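Local coordinates for SusD homolog (PDB 4F53), which probably binds glycans, perhaps mucin O-glycans, at the bacterial surface as the SusD-type lipoprotein of an outer-membrane uptake system, at residues D37-E42 with E117-V122; K95-Y100 with V122-V127; P277-Y282 with E300-L305. All coordinates share one frame; numbering follows the deposited sequence.

Contact 1 (D37-E42 with E117-V122); sequences DLMMPE and ELYRIV
M39, a selenomethionine in the loop between helices 25-37 and 44-58, packs against V122 and Y119 of helix 110-131, forming a Met-aromatic contact inside the helical, TPR-like SusD fold. The chain leaves helix 25-37 through a type I beta turn from D37 to M40, which brings the CA atoms of M39 and V122 to 6.0 Å of each other. In M39, CG stands opposite the carbonyl carbon (chi1 -61°) and the chain runs on extended as far as SE. Rotation about the CG-SE bond (chi3 -76°) then turns CE away from the valine and toward Y119.

M39 SE is held by the whole isopropyl group of V122: it lies 3.7 Å from V122 CG1 and about as far from CB and CG2, while CB and CG of M39 run alongside CG1. The approach to Y119 is oblique. SE comes within 3.9 Å of Y119 CD1. The centroid of the Y119 ring is 5.1 Å from M39 SE, along a line 66° off the ring normal, and M39 CE rests beside CD1 and CE1. All three residues are buried, and no hydrogen bond joins the two segments. The loop is nevertheless tied to the same helix, because the carbonyl O of M39 accepts a bond from R126 NH1 about a turn beyond V122. I185 also packs on M39.

Polar groups brace each segment from within. D37 OD1 receives the backbone N-H of E42 at 3.2 Å, slightly out of the carboxylate plane, and so closes the loop over its own turn. On the helix, where the CB of R120 points away from the loop, the R120-E117 salt bridge lies in the guanidinium plane: NH1 meets the syn lone pair of OE2 at 2.9 Å.

Contact 2 (K95-Y100 with V122-V127); sequences KFYPDY and VVMLRV
The rings of F96 and Y97 on helix 82-106 meet V123 and M124 of helix 110-131. F96 CD1 lies 4.2 Å above the Y97 ring plane, over its centre, so one face of Y97 is covered by its neighbour F96. F96 takes V123 CG2 obliquely, at 3.9 Å from F96 CD2. Y97 is likewise approached obliquely by the selenomethionine M124, whose CE is 3.6 Å from Y97 CE2; with SE 5.4 Å from the Y97 centroid, this is a Met-aromatic contact.

M124 is bent at both chi2 (-58°) and chi3, a folded shape that places CE between the two aromatic residues, also 3.9 Å from F96 CB. Its CG passes beside Y97 OH. That hydroxyl is hydrogen-bonded to R120 NE, one turn earlier on the helix that carries M124, which helps fix the ring's position. No hydrogen bond joins the two segments, and all four touching residues are buried.

Helices 82-106 and 110-131 are consecutive and form a helical hairpin of the TPR-like fold. The segments run nearly antiparallel, at 151°, with axes 11.9 Å apart, bridged by F96, Y97 and M124, with V123 completing the packing. Helix 82-106 is kinked at P98 and D99, whose N atoms make no bond to the preceding turn; the proline has no N-H to give. F92 extends the packing on V123, and L35 brings helix 25-37 against F96.

Contact 3 (P277-Y282 with E300-L305); sequences PRREAY and ESYVGL
R279, in the single helical turn 279-282, and Y302, in the irregular loop between helix 288-291 and strand 332-335, bring their CA atoms to 7.6 Å, and both direct their CB atoms into the gap. The heart of the contact is a CH-pi interaction: R279 CB sits over the centre of the Y302 ring, 3.9 Å from the centroid and only 7° off the normal.

From there the arginine chain travels across the same aromatic group. R279 CD lies 3.9 Å from Y302 CD2; the bend at chi3 (-56°) then turns NE and the guanidinium back, with NH1 4.0 Å from that carbon. One face of the guanidinium looks onto this side of the tyrosine, toward its own rim rather than its middle, and the two planes are inclined by 40°, so the groups do not lie flat on each other.

The charged end is steered by helix 265-273 and the loop after it. R279 NE donates to the carbonyl O of D276, and NH1 to OD1 of N272. The same N272 uses ND2 to bond the carbonyl O of Y302, so one amide side chain ties R279 and Y302 together. K285 also packs on Y302.

This is surface packing: R279 and Y302 keep part of their area in solvent, and E280 is exposed. No hydrogen bond crosses the segments. E280 leads its carboxylate away from the tyrosine and touches it only near the backbone, where CA and CB each lie 3.7 Å from Y302 OH.

Contacts 1 and 2 are buried, lie 6 Å apart between centres, and share V122 on helix 110-131. Contact 1 brings a loop to that helix, whereas contact 2 pairs it with helix 82-106; their segments alternate along the chain. Both use a selenomethionine beside a tyrosine, with a valine in the packing. A probable hydrogen bond, E117 OE1-Y100 OH, and the packing of L38 on K95 stitch one to the other. Contact 3 belongs to a separate region, its centre about 30 Å from that of contact 1, on the opposite side of the chain's centre. At the surface, the aliphatic part of an arginine takes the place of the selenoether chains, and its charged end bonds to neighbouring residues.

Contact 1 (D37-E42 with E117-V122)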
loop_
_atom_site.group_PDB
_atom_site.type_symbol
_atom_site.label_atom_id
_atom_site.label_comp_id
_atom_site.label_asym_id
_atom_site.label_seq_id
_atom_site.Cartn_x
_atom_site.Cartn_y
_atom_site.Cartn_z
ATOM N N ASP A 37 -11.368 -9.101 6.125
ATOM C CA ASP A 37 -10.406 -9.670 5.199
ATOM C C ASP A 37 -10.074 -8.741 4.019
ATOM O O ASP A 37 -8.922 -8.696 3.588
ATOM C CB ASP A 37 -10.960 -11.006 4.677
ATOM C CG ASP A 37 -10.135 -11.630 3.558
ATOM O OD1 ASP A 37 -8.902 -11.718 3.708
ATOM O OD2 ASP A 37 -10.715 -11.956 2.513
ATOM N N LEU A 38 -11.067 -8.014 3.503
ATOM C CA LEU A 38 -10.935 -7.191 2.293
ATOM C C LEU A 38 -10.046 -5.951 2.462
ATOM O O LEU A 38 -9.714 -5.315 1.446
ATOM C CB LEU A 38 -12.322 -6.821 1.711
ATOM C CG LEU A 38 -13.061 -8.054 1.141
ATOM C CD1 LEU A 38 -14.560 -7.801 1.007
ATOM C CD2 LEU A 38 -12.408 -8.567 -0.168
HETATM N N MSE A 39 -9.581 -5.648 3.696
HETATM C CA MSE A 39 -8.632 -4.529 3.883
HETATM C C MSE A 39 -7.282 -4.827 3.203
HETATM O O MSE A 39 -6.585 -3.921 2.751
HETATM C CB MSE A 39 -8.397 -4.257 5.385
HETATM C CG MSE A 39 -9.694 -3.868 6.118
HETATM SE SE MSE A 39 -9.299 -3.036 7.832
HETATM C CE MSE A 39 -8.849 -4.560 8.784
HETATM N N MSE A 40 -6.912 -6.115 3.177
HETATM C CA MSE A 40 -5.661 -6.657 2.618
HETATM C C MSE A 40 -6.014 -8.094 2.208
HETATM O O MSE A 40 -5.759 -9.040 2.966
HETATM C CB MSE A 40 -4.559 -6.576 3.695
HETATM C CG MSE A 40 -3.156 -6.699 3.123
HETATM SE SE MSE A 40 -2.659 -5.168 2.001
HETATM C CE MSE A 40 -2.747 -3.811 3.405
ATOM N N PRO A 41 -6.740 -8.249 1.068
ATOM C CA PRO A 41 -7.357 -9.552 0.747
ATOM C C PRO A 41 -6.424 -10.748 0.643
ATOM O O PRO A 41 -5.336 -10.672 0.102
ATOM C CB PRO A 41 -8.078 -9.310 -0.577
ATOM C CG PRO A 41 -7.607 -7.964 -1.058
ATOM C CD PRO A 41 -7.196 -7.192 0.131
ATOM N N GLU A 42 -6.892 -11.859 1.209
ATOM C CA GLU A 42 -6.218 -13.142 1.252
ATOM C C GLU A 42 -6.426 -13.956 -0.038
ATOM O O GLU A 42 -5.479 -14.637 -0.456
ATOM C CB GLU A 42 -6.711 -13.942 2.454
ATOM C CG GLU A 42 -5.988 -15.261 2.616
ATOM C CD GLU A 42 -6.458 -16.147 3.747
ATOM O OE1 GLU A 42 -6.848 -15.612 4.807
ATOM O OE2 GLU A 42 -6.401 -17.383 3.580
ATOM N N GLU A 117 -18.257 -0.399 9.461
ATOM C CA GLU A 117 -17.983 0.913 8.871
ATOM C C GLU A 117 -16.483 1.205 8.805
ATOM O O GLU A 117 -16.037 1.802 7.828
ATOM C CB GLU A 117 -18.688 2.039 9.648
ATOM C CG GLU A 117 -18.978 3.265 8.795
ATOM C CD GLU A 117 -19.936 3.019 7.643
ATOM O OE1 GLU A 117 -20.791 2.108 7.755
ATOM O OE2 GLU A 117 -19.824 3.732 6.620
ATOM N N LEU A 118 -15.711 0.803 9.839
ATOM C CA LEU A 118 -14.255 0.976 9.864
ATOM C C LEU A 118 -13.616 0.199 8.695
ATOM O O LEU A 118 -12.760 0.748 8.010
ATOM C CB LEU A 118 -13.661 0.533 11.214
ATOM C CG LEU A 118 -12.119 0.642 11.376
ATOM C CD1 LEU A 118 -11.641 2.078 11.271
ATOM C CD2 LEU A 118 -11.669 0.052 12.697
ATOM N N TYR A 119 -14.068 -1.058 8.443
ATOM C CA TYR A 119 -13.569 -1.902 7.354
ATOM C C TYR A 119 -13.912 -1.271 6.023
ATOM O O TYR A 119 -13.043 -1.198 5.164
ATOM C CB TYR A 119 -14.136 -3.339 7.447
ATOM C CG TYR A 119 -13.846 -4.047 8.759
ATOM C CD1 TYR A 119 -12.702 -3.745 9.506
ATOM C CD2 TYR A 119 -14.699 -5.038 9.241
ATOM C CE1 TYR A 119 -12.421 -4.410 10.698
ATOM C CE2 TYR A 119 -14.437 -5.693 10.446
ATOM C CZ TYR A 119 -13.289 -5.391 11.157
ATOM O OH TYR A 119 -13.046 -6.037 12.340
ATOM N N ARG A 120 -15.147 -0.745 5.883
ATOM C CA ARG A 120 -15.616 -0.015 4.698
ATOM C C ARG A 120 -14.705 1.175 4.376
ATOM O O ARG A 120 -14.312 1.335 3.229
ATOM C CB ARG A 120 -17.048 0.483 4.913
ATOM C CG ARG A 120 -17.678 0.969 3.642
ATOM C CD ARG A 120 -18.931 1.726 3.979
ATOM N NE ARG A 120 -19.545 2.253 2.767
ATOM C CZ ARG A 120 -20.382 3.277 2.744
ATOM N NH1 ARG A 120 -20.707 3.902 3.868
ATOM N NH2 ARG A 120 -20.894 3.693 1.596
ATOM N N ILE A 121 -14.361 1.997 5.398
ATOM C CA ILE A 121 -13.462 3.138 5.235
ATOM C C ILE A 121 -12.085 2.670 4.696
ATOM O O ILE A 121 -11.664 3.175 3.666
ATOM C CB ILE A 121 -13.347 3.964 6.543
ATOM C CG1 ILE A 121 -14.700 4.640 6.838
ATOM C CG2 ILE A 121 -12.216 5.008 6.419
ATOM C CD1 ILE A 121 -14.870 5.262 8.216
ATOM N N VAL A 122 -11.441 1.671 5.332
ATOM C CA VAL A 122 -10.116 1.154 4.929
ATOM C C VAL A 122 -10.161 0.577 3.491
ATOM O O VAL A 122 -9.258 0.859 2.698
ATOM C CB VAL A 122 -9.556 0.093 5.941
ATOM C CG1 VAL A 122 -8.180 -0.430 5.517
ATOM C CG2 VAL A 122 -9.500 0.644 7.363
#

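Contact 2 (K95-Y100 with V122-V127)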
loop_
_atom_site.group_PDB
_atom_site.type_symbol
_atom_site.label_atom_id
_atom_site.label_comp_id
_atom_site.label_asym_id
_atom_site.label_seq_id
_atom_site.Cartn_x
_atom_site.Cartn_y
_atom_site.Cartn_z
ATOM N N LYS A 95 -17.381 -7.913 -3.732
ATOM C CA LYS A 95 -16.956 -8.689 -2.574
ATOM C C LYS A 95 -17.307 -8.014 -1.253
ATOM O O LYS A 95 -17.537 -8.729 -0.278
ATOM C CB LYS A 95 -15.450 -8.970 -2.629
ATOM C CG LYS A 95 -15.069 -9.899 -3.773
ATOM C CD LYS A 95 -13.561 -9.982 -3.882
ATOM C CE LYS A 95 -13.126 -10.650 -5.159
ATOM N NZ LYS A 95 -13.321 -12.111 -5.089
ATOM N N PHE A 96 -17.334 -6.666 -1.201
ATOM C CA PHE A 96 -17.592 -5.964 0.054
ATOM C C PHE A 96 -19.080 -5.697 0.353
ATOM O O PHE A 96 -19.558 -6.047 1.447
ATOM C CB PHE A 96 -16.809 -4.612 0.128
ATOM C CG PHE A 96 -16.815 -4.008 1.514
ATOM C CD1 PHE A 96 -17.854 -3.166 1.925
ATOM C CD2 PHE A 96 -15.814 -4.324 2.431
ATOM C CE1 PHE A 96 -17.896 -2.670 3.232
ATOM C CE2 PHE A 96 -15.845 -3.815 3.733
ATOM C CZ PHE A 96 -16.904 -3.022 4.138
ATOM N N TYR A 97 -19.768 -4.995 -0.558
ATOM C CA TYR A 97 -21.103 -4.458 -0.312
ATOM C C TYR A 97 -22.237 -5.462 -0.055
ATOM O O TYR A 97 -22.990 -5.177 0.886
ATOM C CB TYR A 97 -21.505 -3.432 -1.363
ATOM C CG TYR A 97 -20.904 -2.078 -1.034
ATOM C CD1 TYR A 97 -21.330 -1.354 0.076
ATOM C CD2 TYR A 97 -19.836 -1.569 -1.769
ATOM C CE1 TYR A 97 -20.755 -0.129 0.407
ATOM C CE2 TYR A 97 -19.284 -0.324 -1.474
ATOM C CZ TYR A 97 -19.736 0.390 -0.377
ATOM O OH TYR A 97 -19.160 1.606 -0.045
ATOM N N PRO A 98 -22.400 -6.622 -0.737
ATOM C CA PRO A 98 -23.512 -7.515 -0.362
ATOM C C PRO A 98 -23.441 -7.929 1.124
ATOM O O PRO A 98 -24.463 -7.841 1.804
ATOM C CB PRO A 98 -23.357 -8.700 -1.323
ATOM C CG PRO A 98 -22.651 -8.133 -2.498
ATOM C CD PRO A 98 -21.665 -7.163 -1.899
ATOM N N ASP A 99 -22.230 -8.262 1.655
ATOM C CA ASP A 99 -22.064 -8.642 3.066
ATOM C C ASP A 99 -22.271 -7.455 4.006
ATOM O O ASP A 99 -22.862 -7.618 5.080
ATOM C CB ASP A 99 -20.694 -9.275 3.312
ATOM C CG ASP A 99 -20.570 -10.722 2.850
ATOM O OD1 ASP A 99 -21.561 -11.268 2.311
ATOM O OD2 ASP A 99 -19.491 -11.318 3.047
ATOM N N TYR A 100 -21.787 -6.265 3.604
ATOM C CA TYR A 100 -21.924 -5.034 4.377
ATOM C C TYR A 100 -23.415 -4.699 4.582
ATOM O O TYR A 100 -23.847 -4.474 5.720
ATOM C CB TYR A 100 -21.168 -3.888 3.684
ATOM C CG TYR A 100 -21.445 -2.513 4.239
ATOM C CD1 TYR A 100 -20.781 -2.049 5.371
ATOM C CD2 TYR A 100 -22.366 -1.666 3.627
ATOM C CE1 TYR A 100 -21.025 -0.776 5.879
ATOM C CE2 TYR A 100 -22.626 -0.395 4.130
ATOM C CZ TYR A 100 -21.958 0.046 5.259
ATOM O OH TYR A 100 -22.221 1.307 5.737
ATOM N N VAL A 122 -11.441 1.671 5.332
ATOM C CA VAL A 122 -10.116 1.154 4.929
ATOM C C VAL A 122 -10.161 0.577 3.491
ATOM O O VAL A 122 -9.258 0.859 2.698
ATOM C CB VAL A 122 -9.556 0.093 5.941
ATOM C CG1 VAL A 122 -8.180 -0.430 5.517
ATOM C CG2 VAL A 122 -9.500 0.644 7.363
ATOM N N VAL A 123 -11.208 -0.216 3.159
ATOM C CA VAL A 123 -11.346 -0.867 1.851
ATOM C C VAL A 123 -11.585 0.183 0.771
ATOM O O VAL A 123 -10.893 0.196 -0.242
ATOM C CB VAL A 123 -12.454 -1.956 1.850
ATOM C CG1 VAL A 123 -12.705 -2.493 0.440
ATOM C CG2 VAL A 123 -12.083 -3.091 2.789
HETATM N N MSE A 124 -12.538 1.073 1.002
HETATM C CA MSE A 124 -12.886 2.094 0.022
HETATM C C MSE A 124 -11.827 3.206 -0.024
HETATM O O MSE A 124 -11.729 3.891 -1.039
HETATM C CB MSE A 124 -14.320 2.607 0.239
HETATM C CG MSE A 124 -15.348 1.492 0.026
HETATM SE SE MSE A 124 -15.238 0.707 -1.778
HETATM C CE MSE A 124 -15.794 -1.180 -1.418
ATOM N N LEU A 125 -10.985 3.318 1.017
ATOM C CA LEU A 125 -9.812 4.216 1.009
ATOM C C LEU A 125 -8.841 3.733 -0.081
ATOM O O LEU A 125 -8.352 4.558 -0.821
ATOM C CB LEU A 125 -9.104 4.287 2.382
ATOM C CG LEU A 125 -7.896 5.248 2.521
ATOM C CD1 LEU A 125 -8.314 6.721 2.289
ATOM C CD2 LEU A 125 -7.251 5.106 3.894
ATOM N N ARG A 126 -8.605 2.407 -0.206
ATOM C CA ARG A 126 -7.755 1.828 -1.273
ATOM C C ARG A 126 -8.314 2.186 -2.651
ATOM O O ARG A 126 -7.561 2.565 -3.540
ATOM C CB ARG A 126 -7.667 0.286 -1.207
ATOM C CG ARG A 126 -7.228 -0.331 0.093
ATOM C CD ARG A 126 -7.312 -1.843 -0.023
ATOM N NE ARG A 126 -6.579 -2.298 -1.207
ATOM C CZ ARG A 126 -5.594 -3.182 -1.210
ATOM N NH1 ARG A 126 -5.234 -3.788 -0.085
ATOM N NH2 ARG A 126 -4.978 -3.490 -2.340
ATOM N N VAL A 127 -9.645 2.031 -2.815
ATOM C CA VAL A 127 -10.374 2.269 -4.065
ATOM C C VAL A 127 -10.329 3.766 -4.459
ATOM O O VAL A 127 -9.974 4.053 -5.606
ATOM C CB VAL A 127 -11.825 1.707 -4.037
ATOM C CG1 VAL A 127 -12.491 1.859 -5.408
ATOM C CG2 VAL A 127 -11.836 0.236 -3.583
#

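Contact 3 (P277-Y282 with E300-L305)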
loop_
_atom_site.group_PDB
_atom_site.type_symbol
_atom_site.label_atom_id
_atom_site.label_comp_id
_atom_site.label_asym_id
_atom_site.label_seq_id
_atom_site.Cartn_x
_atom_site.Cartn_y
_atom_site.Cartn_z
ATOM N N PRO A 277 19.747 -4.989 8.065
ATOM C CA PRO A 277 19.514 -6.354 8.596
ATOM C C PRO A 277 18.084 -6.866 8.358
ATOM O O PRO A 277 17.823 -8.033 8.610
ATOM C CB PRO A 277 19.818 -6.230 10.100
ATOM C CG PRO A 277 19.644 -4.826 10.413
ATOM C CD PRO A 277 19.885 -3.999 9.155
ATOM N N ARG A 278 17.176 -6.037 7.844
ATOM C CA ARG A 278 15.817 -6.498 7.498
ATOM C C ARG A 278 15.850 -7.246 6.184
ATOM O O ARG A 278 14.845 -7.823 5.819
ATOM C CB ARG A 278 14.794 -5.351 7.440
ATOM C CG ARG A 278 14.504 -4.751 8.806
ATOM C CD ARG A 278 13.790 -3.452 8.655
ATOM N NE ARG A 278 14.689 -2.410 8.164
ATOM C CZ ARG A 278 14.386 -1.125 8.169
ATOM N NH1 ARG A 278 13.222 -0.716 8.646
ATOM N NH2 ARG A 278 15.255 -0.232 7.721
ATOM N N ARG A 279 16.998 -7.272 5.477
ATOM C CA ARG A 279 17.120 -8.037 4.218
ATOM C C ARG A 279 16.814 -9.499 4.461
ATOM O O ARG A 279 15.951 -10.053 3.766
ATOM C CB ARG A 279 18.496 -7.891 3.556
ATOM C CG ARG A 279 18.611 -6.572 2.792
ATOM C CD ARG A 279 20.040 -6.325 2.318
ATOM N NE ARG A 279 20.977 -6.360 3.446
ATOM C CZ ARG A 279 22.299 -6.315 3.323
ATOM N NH1 ARG A 279 22.860 -6.243 2.123
ATOM N NH2 ARG A 279 23.070 -6.348 4.399
ATOM N N GLU A 280 17.449 -10.086 5.512
ATOM C CA GLU A 280 17.248 -11.474 5.912
ATOM C C GLU A 280 15.822 -11.682 6.439
ATOM O O GLU A 280 15.318 -12.787 6.334
ATOM C CB GLU A 280 18.320 -11.956 6.924
ATOM C CG GLU A 280 18.296 -11.268 8.290
ATOM C CD GLU A 280 19.604 -10.993 9.034
ATOM O OE1 GLU A 280 20.543 -11.818 8.924
ATOM O OE2 GLU A 280 19.657 -9.991 9.793
ATOM N N ALA A 281 15.142 -10.635 6.934
ATOM C CA ALA A 281 13.775 -10.866 7.390
ATOM C C ALA A 281 12.778 -10.866 6.221
ATOM O O ALA A 281 11.764 -11.547 6.289
ATOM C CB ALA A 281 13.375 -9.838 8.435
ATOM N N TYR A 282 13.066 -10.119 5.148
ATOM C CA TYR A 282 12.165 -9.912 4.000
ATOM C C TYR A 282 12.353 -10.892 2.865
ATOM O O TYR A 282 11.375 -11.306 2.241
ATOM C CB TYR A 282 12.384 -8.509 3.402
ATOM C CG TYR A 282 11.919 -7.334 4.226
ATOM C CD1 TYR A 282 11.347 -7.517 5.487
ATOM C CD2 TYR A 282 11.995 -6.039 3.727
ATOM C CE1 TYR A 282 10.838 -6.441 6.212
ATOM C CE2 TYR A 282 11.498 -4.956 4.452
ATOM C CZ TYR A 282 10.930 -5.164 5.696
ATOM O OH TYR A 282 10.459 -4.112 6.426
ATOM N N GLU A 300 26.140 -15.022 -5.826
ATOM C CA GLU A 300 24.777 -14.866 -5.294
ATOM C C GLU A 300 24.778 -13.736 -4.277
ATOM O O GLU A 300 25.747 -13.594 -3.533
ATOM C CB GLU A 300 24.223 -16.169 -4.676
ATOM C CG GLU A 300 24.288 -17.391 -5.595
ATOM C CD GLU A 300 23.447 -17.482 -6.861
ATOM O OE1 GLU A 300 22.742 -16.508 -7.208
ATOM O OE2 GLU A 300 23.508 -18.549 -7.515
ATOM N N SER A 301 23.716 -12.902 -4.272
ATOM C CA SER A 301 23.594 -11.767 -3.342
ATOM C C SER A 301 22.155 -11.375 -3.183
ATOM O O SER A 301 21.285 -11.984 -3.802
ATOM C CB SER A 301 24.393 -10.577 -3.873
ATOM O OG SER A 301 23.918 -10.195 -5.153
ATOM N N TYR A 302 21.893 -10.338 -2.395
ATOM C CA TYR A 302 20.544 -9.757 -2.309
ATOM C C TYR A 302 20.393 -8.863 -3.520
ATOM O O TYR A 302 21.065 -7.827 -3.604
ATOM C CB TYR A 302 20.329 -8.991 -1.008
ATOM C CG TYR A 302 20.308 -9.882 0.207
ATOM C CD1 TYR A 302 19.255 -10.774 0.426
ATOM C CD2 TYR A 302 21.307 -9.801 1.173
ATOM C CE1 TYR A 302 19.194 -11.553 1.583
ATOM C CE2 TYR A 302 21.239 -10.556 2.349
ATOM C CZ TYR A 302 20.184 -11.437 2.539
ATOM O OH TYR A 302 20.128 -12.230 3.658
ATOM N N VAL A 303 19.630 -9.327 -4.527
ATOM C CA VAL A 303 19.500 -8.581 -5.766
ATOM C C VAL A 303 18.124 -8.859 -6.391
ATOM O O VAL A 303 17.765 -10.002 -6.676
ATOM C CB VAL A 303 20.687 -8.833 -6.741
ATOM C CG1 VAL A 303 20.839 -10.318 -7.132
ATOM C CG2 VAL A 303 20.609 -7.912 -7.963
ATOM N N GLY A 304 17.365 -7.791 -6.563
ATOM C CA GLY A 304 16.029 -7.862 -7.119
ATOM C C GLY A 304 16.015 -7.819 -8.624
ATOM O O GLY A 304 17.060 -7.696 -9.272
ATOM N N LEU A 305 14.825 -7.928 -9.186
ATOM C CA LEU A 305 14.634 -7.868 -10.625
ATOM C C LEU A 305 14.081 -6.468 -10.995
ATOM O O LEU A 305 13.371 -5.844 -10.206
ATOM C CB LEU A 305 13.661 -9.002 -11.013
ATOM C CG LEU A 305 13.299 -9.212 -12.473
ATOM C CD1 LEU A 305 14.503 -9.681 -13.280
ATOM C CD2 LEU A 305 12.172 -10.204 -12.582
#